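Cytosolic phospholipase A2 delta (PDB 5IZ5) hydrolyses glycerophospholipids at the sn-2 position in a calcium-dependent manner, releasing a fatty acid, with a preference for linoleic acid at that position. Local coordinates at residues Leu537-Trp543 with Arg577-Leu583; Leu465-Leu469 with Ala529-Asn533; Gly225-Ser229 with Val261-Asn265. The protein carries 3 engineered substitutions. The contacts are given in a common frame with arbitrary orientation. Numbering follows the deposited sequence.

Contact 1: Leu537-Trp543 with Arg577-Leu583; sequences LNLLDAW and RLEASWL. With SO4 (sulfate ion), chain M.
Leu583 forms the apolar centre where the irregular segment 577-583 packs on a helix of the catalytic domain. Residues 537-543 are regular helix; 577-580 are loop or turn, and a Leu583 N to Ala580 O bond (3.3 Å) turns the segment's end. The t,p side chain of Leu583 puts CD1 3.4 Å from Leu539 CD1 and CG 3.6 Å from Ala542 CB. The CA atoms register Leu583 with Leu539 (6.4 Å) and Leu578 with Ala542 (5.9 Å). Leu578 (m,t) brings CD2 to 3.8 Å from Asn538 CB and CD1 to 3.3 Å from Asp541 CB. Trp582 places CZ3 3.9 Å from Leu539 CD1. A water links Trp543 NE1 (2.9 Å) with Trp582 O (2.7 Å). Leu537 lies about 8 Å (side chains) from Asp651, proton acceptor by similarity, and Asn538 about 8 Å from Gly335 of the substrate site. At the polar edge, Arg577 (t,t,p) donates from NH1 to the amide oxygen Asn538 OD1 (2.9 Å) and from NH2 to the carboxylate oxygen Asp541 OD2 (2.9 Å, a salt bridge); NH1 to Asp541 OD2 (3.3 Å) is weak. Apolar packing by Leu578 and Leu583 is thus joined, at the Arg577 end, by directional bonds and a charge pair.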
loop_
_atom_site.group_PDB
_atom_site.type_symbol
_atom_site.label_atom_id
_atom_site.label_comp_id
_atom_site.label_asym_id
_atom_site.label_seq_id
_atom_site.Cartn_x
_atom_site.Cartn_y
_atom_site.Cartn_z
ATOM N N LEU B 537 10.774 -12.828 -4.080
ATOM C CA LEU B 537 11.261 -13.763 -3.087
ATOM C C LEU B 537 11.679 -15.085 -3.724
ATOM O O LEU B 537 12.670 -15.675 -3.310
ATOM C CB LEU B 537 10.206 -13.986 -2.006
ATOM C CG LEU B 537 10.397 -15.110 -0.981
ATOM C CD1 LEU B 537 9.570 -14.812 0.257
ATOM C CD2 LEU B 537 10.008 -16.480 -1.531
ATOM N N ASN B 538 10.943 -15.552 -4.730
ATOM C CA ASN B 538 11.347 -16.770 -5.429
ATOM C C ASN B 538 12.667 -16.598 -6.177
ATOM O O ASN B 538 13.450 -17.541 -6.299
ATOM C CB ASN B 538 10.282 -17.247 -6.404
ATOM C CG ASN B 538 9.048 -17.766 -5.704
ATOM O OD1 ASN B 538 9.019 -17.892 -4.478
ATOM N ND2 ASN B 538 8.017 -18.059 -6.479
ATOM N N LEU B 539 12.909 -15.392 -6.683
ATOM C CA LEU B 539 14.157 -15.113 -7.396
ATOM C C LEU B 539 15.305 -15.119 -6.389
ATOM O O LEU B 539 16.382 -15.629 -6.669
ATOM C CB LEU B 539 14.088 -13.763 -8.121
ATOM C CG LEU B 539 15.155 -13.444 -9.176
ATOM C CD1 LEU B 539 15.275 -14.506 -10.259
ATOM C CD2 LEU B 539 14.874 -12.085 -9.820
ATOM N N LEU B 540 15.046 -14.591 -5.200
ATOM C CA LEU B 540 16.066 -14.506 -4.166
ATOM C C LEU B 540 16.496 -15.894 -3.678
ATOM O O LEU B 540 17.687 -16.151 -3.524
ATOM C CB LEU B 540 15.548 -13.650 -3.005
ATOM C CG LEU B 540 16.503 -13.518 -1.785
ATOM C CD1 LEU B 540 16.740 -12.077 -1.341
ATOM C CD2 LEU B 540 15.981 -14.317 -0.599
ATOM N N ASP B 541 15.531 -16.779 -3.437
ATOM C CA ASP B 541 15.829 -18.157 -3.023
ATOM C C ASP B 541 16.507 -18.993 -4.109
ATOM O O ASP B 541 17.422 -19.770 -3.829
ATOM C CB ASP B 541 14.556 -18.895 -2.595
ATOM C CG ASP B 541 14.023 -18.455 -1.237
ATOM O OD1 ASP B 541 14.689 -17.669 -0.522
ATOM O OD2 ASP B 541 12.912 -18.914 -0.886
ATOM N N ALA B 542 16.034 -18.863 -5.342
ATOM C CA ALA B 542 16.617 -19.597 -6.460
ATOM C C ALA B 542 18.058 -19.168 -6.749
ATOM O O ALA B 542 18.861 -19.970 -7.219
ATOM C CB ALA B 542 15.767 -19.425 -7.705
ATOM N N TRP B 543 18.378 -17.908 -6.462
ATOM C CA TRP B 543 19.672 -17.337 -6.830
ATOM C C TRP B 543 20.726 -17.343 -5.739
ATOM O O TRP B 543 21.887 -17.596 -6.028
ATOM C CB TRP B 543 19.510 -15.896 -7.324
ATOM C CG TRP B 543 19.097 -15.797 -8.764
ATOM C CD1 TRP B 543 18.657 -16.816 -9.555
ATOM C CD2 TRP B 543 19.079 -14.619 -9.578
ATOM N NE1 TRP B 543 18.379 -16.352 -10.818
ATOM C CE2 TRP B 543 18.625 -15.005 -10.857
ATOM C CE3 TRP B 543 19.406 -13.276 -9.354
ATOM C CZ2 TRP B 543 18.484 -14.094 -11.906
ATOM C CZ3 TRP B 543 19.268 -12.374 -10.400
ATOM C CH2 TRP B 543 18.807 -12.787 -11.658
ATOM N N ARG B 577 8.249 -25.288 -6.216
ATOM C CA ARG B 577 8.210 -23.821 -6.161
ATOM C C ARG B 577 9.324 -23.154 -6.961
ATOM O O ARG B 577 9.051 -22.365 -7.858
ATOM C CB ARG B 577 8.262 -23.341 -4.705
ATOM C CG ARG B 577 8.056 -21.841 -4.524
ATOM C CD ARG B 577 7.965 -21.467 -3.053
ATOM N NE ARG B 577 9.210 -21.760 -2.338
ATOM C CZ ARG B 577 10.189 -20.888 -2.089
ATOM N NH1 ARG B 577 10.109 -19.620 -2.483
ATOM N NH2 ARG B 577 11.269 -21.293 -1.430
ATOM N N LEU B 578 10.573 -23.479 -6.637
ATOM C CA LEU B 578 11.728 -22.860 -7.288
ATOM C C LEU B 578 12.257 -23.699 -8.449
ATOM O O LEU B 578 13.451 -23.996 -8.516
ATOM C CB LEU B 578 12.843 -22.628 -6.267
ATOM C CG LEU B 578 12.444 -21.854 -5.013
ATOM C CD1 LEU B 578 13.646 -21.716 -4.097
ATOM C CD2 LEU B 578 11.864 -20.491 -5.361
ATOM N N GLU B 579 11.368 -24.070 -9.366
ATOM C CA GLU B 579 11.770 -24.819 -10.551
ATOM C C GLU B 579 11.014 -24.371 -11.797
ATOM O O GLU B 579 9.844 -24.698 -12.006
ATOM C CB GLU B 579 11.646 -26.331 -10.321
ATOM C CG GLU B 579 12.986 -26.987 -10.012
ATOM C CD GLU B 579 12.850 -28.316 -9.300
ATOM O OE1 GLU B 579 12.070 -29.169 -9.771
ATOM O OE2 GLU B 579 13.534 -28.509 -8.272
ATOM N N ALA B 580 11.718 -23.581 -12.593
ATOM C CA ALA B 580 11.292 -23.170 -13.913
ATOM C C ALA B 580 12.554 -22.677 -14.602
ATOM O O ALA B 580 13.512 -22.292 -13.930
ATOM C CB ALA B 580 10.259 -22.063 -13.819
ATOM N N SER B 581 12.564 -22.678 -15.928
ATOM C CA SER B 581 13.782 -22.388 -16.672
ATOM C C SER B 581 14.344 -21.000 -16.390
ATOM O O SER B 581 15.531 -20.862 -16.121
ATOM C CB SER B 581 13.534 -22.501 -18.171
ATOM O OG SER B 581 13.126 -23.809 -18.520
ATOM N N TRP B 582 13.490 -19.980 -16.480
ATOM C CA TRP B 582 13.921 -18.583 -16.314
ATOM C C TRP B 582 14.565 -18.291 -14.956
ATOM O O TRP B 582 15.401 -17.399 -14.838
ATOM C CB TRP B 582 12.726 -17.631 -16.516
ATOM C CG TRP B 582 11.791 -17.552 -15.341
ATOM C CD1 TRP B 582 10.742 -18.384 -15.075
ATOM C CD2 TRP B 582 11.820 -16.591 -14.276
ATOM N NE1 TRP B 582 10.122 -18.010 -13.910
ATOM C CE2 TRP B 582 10.760 -16.911 -13.401
ATOM C CE3 TRP B 582 12.639 -15.496 -13.975
ATOM C CZ2 TRP B 582 10.497 -16.173 -12.245
ATOM C CZ3 TRP B 582 12.373 -14.761 -12.822
ATOM C CH2 TRP B 582 11.311 -15.104 -11.975
ATOM N N LEU B 583 14.173 -19.064 -13.953
ATOM C CA LEU B 583 14.506 -18.800 -12.563
ATOM C C LEU B 583 15.842 -19.418 -12.090
ATOM O O LEU B 583 16.332 -19.081 -11.007
ATOM C CB LEU B 583 13.347 -19.315 -11.703
ATOM C CG LEU B 583 13.250 -18.853 -10.256
ATOM C CD1 LEU B 583 13.500 -17.357 -10.134
ATOM C CD2 LEU B 583 11.895 -19.226 -9.671
HETATM S S SO4 M . 12.267 -21.970 -21.885
HETATM O O1 SO4 M . 11.565 -22.802 -22.891
HETATM O O2 SO4 M . 11.296 -21.093 -21.193
HETATM O O3 SO4 M . 12.938 -22.847 -20.902
HETATM O O4 SO4 M . 13.291 -21.138 -22.549
HETATM O O HOH W 1 17.666 -17.121 -13.487
#

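Contact 2: Leu465-Leu469 with Ala529-Asn533; sequences LYLSL and AIWSN
Residues 465-469 run as extended strand within strand 463-471. Helix 524-531 ends with residues 529-531, and Ser532 is the first residue to leave helical angles. The CA atoms come nearest at Ser468 and Trp531, 5.9 Å apart. CA-to-CB bonds alternate along the strand: Tyr466 and Ser468 toward the helix end, Leu467 away. Leu465 bonds through its backbone to Phe361 and Gly363 of the neighbouring parallel strand. Tyr466 (chi1 m) lays its ring on the indole of Trp531 (chi1 m, chi2 -32°) in an offset stack, the centroids of the phenol and the six-membered ring 4.2 Å apart and the planes at 8°; Tyr466 CD1 lies 3.3 Å from Trp531 CZ3. Tyr466 CB also makes a CH-pi contact, 3.7 Å from the centroid of the same six-membered ring and 22° off its normal. The phenol OH is bonded to Gln452. Leu467 contributes its carbonyl: O is 3.8 Å from Trp531 CD1, and a water lies 2.8 Å from Leu467 O and 2.7 Å from Trp531 O. Ser468 CB approaches Ile530 CG2 and Trp531 CD1, each at 4.4 Å. Trp531 lies about 6 Å, side chain to side chain, from the nucleophile Ser365 and from Asp651, the proton acceptor by similarity. Such helix-on-sheet packing beside the probable Ser365-Asp651 dyad suits the patatin-like catalytic core of cytosolic phospholipases A2.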
loop_
_atom_site.group_PDB
_atom_site.type_symbol
_atom_site.label_atom_id
_atom_site.label_comp_id
_atom_site.label_asym_id
_atom_site.label_seq_id
_atom_site.Cartn_x
_atom_site.Cartn_y
_atom_site.Cartn_z
ATOM N N LEU B 465 -9.792 -3.538 -9.702
ATOM C CA LEU B 465 -9.231 -3.264 -8.383
ATOM C C LEU B 465 -8.056 -4.208 -8.114
ATOM O O LEU B 465 -8.222 -5.430 -8.066
ATOM C CB LEU B 465 -10.312 -3.428 -7.316
ATOM C CG LEU B 465 -11.472 -2.423 -7.437
ATOM C CD1 LEU B 465 -12.737 -2.929 -6.761
ATOM C CD2 LEU B 465 -11.075 -1.063 -6.879
ATOM N N TYR B 466 -6.866 -3.637 -7.958
ATOM C CA TYR B 466 -5.653 -4.410 -7.742
ATOM C C TYR B 466 -5.212 -4.196 -6.294
ATOM O O TYR B 466 -5.208 -3.055 -5.808
ATOM C CB TYR B 466 -4.538 -3.948 -8.682
ATOM C CG TYR B 466 -4.895 -3.777 -10.158
ATOM C CD1 TYR B 466 -4.483 -4.708 -11.108
ATOM C CD2 TYR B 466 -5.590 -2.655 -10.607
ATOM C CE1 TYR B 466 -4.770 -4.549 -12.458
ATOM C CE2 TYR B 466 -5.889 -2.488 -11.960
ATOM C CZ TYR B 466 -5.474 -3.435 -12.882
ATOM O OH TYR B 466 -5.748 -3.283 -14.229
ATOM N N LEU B 467 -4.833 -5.275 -5.605
ATOM C CA LEU B 467 -4.497 -5.177 -4.169
ATOM C C LEU B 467 -3.040 -5.495 -3.839
ATOM O O LEU B 467 -2.393 -6.324 -4.493
ATOM C CB LEU B 467 -5.393 -6.090 -3.323
ATOM C CG LEU B 467 -6.564 -5.573 -2.475
ATOM C CD1 LEU B 467 -6.921 -4.113 -2.674
ATOM C CD2 LEU B 467 -7.779 -6.454 -2.712
ATOM N N SER B 468 -2.546 -4.810 -2.809
ATOM C CA SER B 468 -1.270 -5.112 -2.189
ATOM C C SER B 468 -1.333 -4.836 -0.692
ATOM O O SER B 468 -2.232 -4.160 -0.220
ATOM C CB SER B 468 -0.190 -4.236 -2.803
ATOM O OG SER B 468 -0.384 -2.897 -2.395
ATOM N N LEU B 469 -0.356 -5.346 0.047
ATOM C CA LEU B 469 -0.247 -5.120 1.492
ATOM C C LEU B 469 0.932 -4.220 1.797
ATOM O O LEU B 469 2.017 -4.450 1.271
ATOM C CB LEU B 469 -0.033 -6.456 2.221
ATOM C CG LEU B 469 -1.242 -7.408 2.337
ATOM C CD1 LEU B 469 -0.846 -8.765 2.904
ATOM C CD2 LEU B 469 -2.343 -6.781 3.183
ATOM N N ALA B 529 4.795 -5.726 -10.986
ATOM C CA ALA B 529 5.889 -6.291 -10.198
ATOM C C ALA B 529 5.599 -6.268 -8.699
ATOM O O ALA B 529 5.908 -7.239 -8.021
ATOM C CB ALA B 529 7.185 -5.564 -10.489
ATOM N N ILE B 530 5.029 -5.162 -8.199
ATOM C CA ILE B 530 4.600 -5.011 -6.796
ATOM C C ILE B 530 3.502 -6.008 -6.488
ATOM O O ILE B 530 3.551 -6.713 -5.482
ATOM C CB ILE B 530 3.966 -3.620 -6.505
ATOM C CG1 ILE B 530 4.872 -2.453 -6.910
ATOM C CG2 ILE B 530 3.495 -3.496 -5.050
ATOM C CD1 ILE B 530 6.219 -2.410 -6.253
ATOM N N TRP B 531 2.489 -6.036 -7.346
ATOM C CA TRP B 531 1.325 -6.899 -7.144
ATOM C C TRP B 531 1.699 -8.380 -7.109
ATOM O O TRP B 531 1.070 -9.160 -6.398
ATOM C CB TRP B 531 0.279 -6.649 -8.238
ATOM C CG TRP B 531 -0.260 -5.242 -8.233
ATOM C CD1 TRP B 531 -0.423 -4.427 -7.148
ATOM C CD2 TRP B 531 -0.730 -4.505 -9.360
ATOM N NE1 TRP B 531 -0.956 -3.227 -7.528
ATOM C CE2 TRP B 531 -1.155 -3.246 -8.884
ATOM C CE3 TRP B 531 -0.824 -4.781 -10.732
ATOM C CZ2 TRP B 531 -1.674 -2.268 -9.727
ATOM C CZ3 TRP B 531 -1.331 -3.802 -11.570
ATOM C CH2 TRP B 531 -1.753 -2.565 -11.064
ATOM N N SER B 532 2.705 -8.752 -7.891
ATOM C CA SER B 532 3.155 -10.130 -7.982
ATOM C C SER B 532 4.580 -10.317 -7.445
ATOM O O SER B 532 5.300 -11.205 -7.922
ATOM C CB SER B 532 3.059 -10.614 -9.436
ATOM O OG SER B 532 3.930 -9.897 -10.297
ATOM N N ASN B 533 4.991 -9.492 -6.470
ATOM C CA ASN B 533 6.377 -9.577 -5.953
ATOM C C ASN B 533 6.713 -10.788 -5.068
ATOM O O ASN B 533 7.824 -10.893 -4.549
ATOM C CB ASN B 533 6.888 -8.253 -5.334
ATOM C CG ASN B 533 6.256 -7.899 -3.996
ATOM O OD1 ASN B 533 5.578 -8.698 -3.357
ATOM N ND2 ASN B 533 6.496 -6.659 -3.561
HETATM O O HOH W 2 -0.975 -8.773 -4.661
#

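Contact 3: Gly225-Ser229 with Val261-Asn265; sequences GRLRS and VPAPN
Leu227, Val261 and Pro264 carry most of the 279 Å² buried where strand 221-228 and strand 255-263 run side by side. The short segments 225-228 and 261-263 are nearly parallel (13° between N-to-C directions), with their axes 6.1 Å apart at closest approach. The CA atoms pair Arg226 with Val261 (6.2 Å), Leu227 with Ala263 (5.6 Å) and Ser229 with Pro264 (7.2 Å), so the backbones are closest at Leu227 and Ala263 and part again by Ser229 and Pro264. Leu227 points across the gap with chi1 at -101° and chi2 at 3°, off the usual wells. Its CD2 lies 3.6 Å from Val261 O, 3.8 Å from Val261 CG1 and 4.3 Å from Ala263 CB, while Leu227 CB is 3.7 Å from Pro262 O and 4.3 Å from Pro264 CD. Val261 (chi1 t) turns CG1 over the backbone, 3.8 Å from Arg226 CA and 4.2 Å from Gly225 O. Pro264, with a C-gamma endo ring, closes the exposed end by placing CG 3.7 Å from Ser229 OG. Backbone pairing goes to other strands: Gly225 to Leu244, Arg226 to Glu190 and Val261 to Val269. Strand 221-228, inner in one sheet, thus meets strand 255-263, paired with 266-277 in another, consistent with the beta-sandwich of what is probably a second C2 domain. A water fills the gap between backbones, accepting from Leu227 N at 2.7 Å and donating to Pro262 O at 2.6 Å. The chemistry is thus apolar side-chain packing plus one water bridge in place of direct strand-to-strand bonding.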
loop_
_atom_site.group_PDB
_atom_site.type_symbol
_atom_site.label_atom_id
_atom_site.label_comp_id
_atom_site.label_asym_id
_atom_site.label_seq_id
_atom_site.Cartn_x
_atom_site.Cartn_y
_atom_site.Cartn_z
ATOM N N GLY B 225 19.637 31.512 9.331
ATOM C CA GLY B 225 20.384 31.637 8.083
ATOM C C GLY B 225 21.829 32.026 8.334
ATOM O O GLY B 225 22.120 32.855 9.201
ATOM N N ARG B 226 22.738 31.441 7.562
ATOM C CA ARG B 226 24.154 31.763 7.692
ATOM C C ARG B 226 24.937 31.395 6.437
ATOM O O ARG B 226 24.518 30.535 5.648
ATOM C CB ARG B 226 24.781 31.104 8.922
ATOM C CG ARG B 226 24.716 29.582 8.930
ATOM C CD ARG B 226 25.993 28.954 9.467
ATOM N NE ARG B 226 25.957 28.805 10.924
ATOM C CZ ARG B 226 26.696 29.489 11.805
ATOM N NH1 ARG B 226 27.569 30.425 11.427
ATOM N NH2 ARG B 226 26.552 29.227 13.100
ATOM N N LEU B 227 26.075 32.060 6.271
ATOM C CA LEU B 227 26.984 31.805 5.160
ATOM C C LEU B 227 28.257 31.139 5.661
ATOM O O LEU B 227 28.855 31.594 6.634
ATOM C CB LEU B 227 27.333 33.116 4.453
ATOM C CG LEU B 227 26.653 33.509 3.135
ATOM C CD1 LEU B 227 25.589 32.536 2.649
ATOM C CD2 LEU B 227 26.090 34.920 3.228
ATOM N N ARG B 228 28.658 30.065 4.984
ATOM C CA ARG B 228 29.876 29.322 5.308
ATOM C C ARG B 228 30.822 29.266 4.112
ATOM O O ARG B 228 30.375 29.226 2.955
ATOM C CB ARG B 228 29.533 27.894 5.726
ATOM C CG ARG B 228 29.560 27.661 7.230
ATOM C CD ARG B 228 28.779 26.412 7.635
ATOM N NE ARG B 228 28.137 26.588 8.938
ATOM C CZ ARG B 228 27.371 25.677 9.536
ATOM N NH1 ARG B 228 27.149 24.493 8.966
ATOM N NH2 ARG B 228 26.825 25.948 10.718
ATOM N N SER B 229 32.124 29.231 4.410
ATOM C CA SER B 229 33.168 29.027 3.408
ATOM C C SER B 229 34.229 28.053 3.937
ATOM O O SER B 229 34.238 27.710 5.127
ATOM C CB SER B 229 33.817 30.353 3.009
ATOM O OG SER B 229 34.796 30.753 3.950
ATOM N N VAL B 261 22.489 38.718 5.313
ATOM C CA VAL B 261 23.218 37.640 5.968
ATOM C C VAL B 261 24.691 37.975 5.818
ATOM O O VAL B 261 25.168 38.114 4.697
ATOM C CB VAL B 261 22.933 36.266 5.316
ATOM C CG1 VAL B 261 23.644 35.143 6.065
ATOM C CG2 VAL B 261 21.444 35.992 5.283
ATOM N N PRO B 262 25.418 38.100 6.937
ATOM C CA PRO B 262 26.824 38.453 6.820
ATOM C C PRO B 262 27.648 37.323 6.220
ATOM O O PRO B 262 27.378 36.149 6.494
ATOM C CB PRO B 262 27.240 38.696 8.268
ATOM C CG PRO B 262 26.354 37.809 9.056
ATOM C CD PRO B 262 25.039 37.818 8.332
ATOM N N ALA B 263 28.632 37.688 5.399
ATOM C CA ALA B 263 29.562 36.734 4.809
ATOM C C ALA B 263 30.882 36.795 5.556
ATOM O O ALA B 263 31.178 37.806 6.192
ATOM C CB ALA B 263 29.786 37.066 3.346
ATOM N N PRO B 264 31.678 35.712 5.491
ATOM C CA PRO B 264 33.055 35.794 5.967
ATOM C C PRO B 264 33.882 36.637 4.991
ATOM O O PRO B 264 33.876 36.358 3.788
ATOM C CB PRO B 264 33.538 34.341 5.937
ATOM C CG PRO B 264 32.697 33.688 4.903
ATOM C CD PRO B 264 31.377 34.399 4.894
ATOM N N ASN B 265 34.561 37.667 5.487
ATOM C CA ASN B 265 35.478 38.456 4.662
ATOM C C ASN B 265 34.823 38.956 3.361
ATOM O O ASN B 265 35.403 38.861 2.271
ATOM C CB ASN B 265 36.709 37.603 4.329
ATOM C CG ASN B 265 37.281 36.914 5.555
ATOM O OD1 ASN B 265 37.118 37.400 6.673
ATOM N ND2 ASN B 265 37.946 35.775 5.353
HETATM O O HOH W 3 26.475 34.150 7.968
#

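In the fold
Along the chain the three contacts come in series: contact 3 closes first, then contact 2, then contact 1. Contacts 1 and 2 both lie in the PLA2c range, their centres 19 Å apart, joined by the succession of helix 524-531 and helix 534-543. Contact 2 ties the first of these to strand 463-471 of the mixed sheet, with the side chain of Trp531 about 6 Å from those of Ser365 and, by similarity, the proton acceptor Asp651; contact 1 packs a loop against the second. Contact 3, in a probable second C2 domain, is centred 57 Å from contact 1 and 50 Å from contact 2. Contacts 1 and 2 thus belong to the catalytic part and contact 3 to a distant beta-rich part.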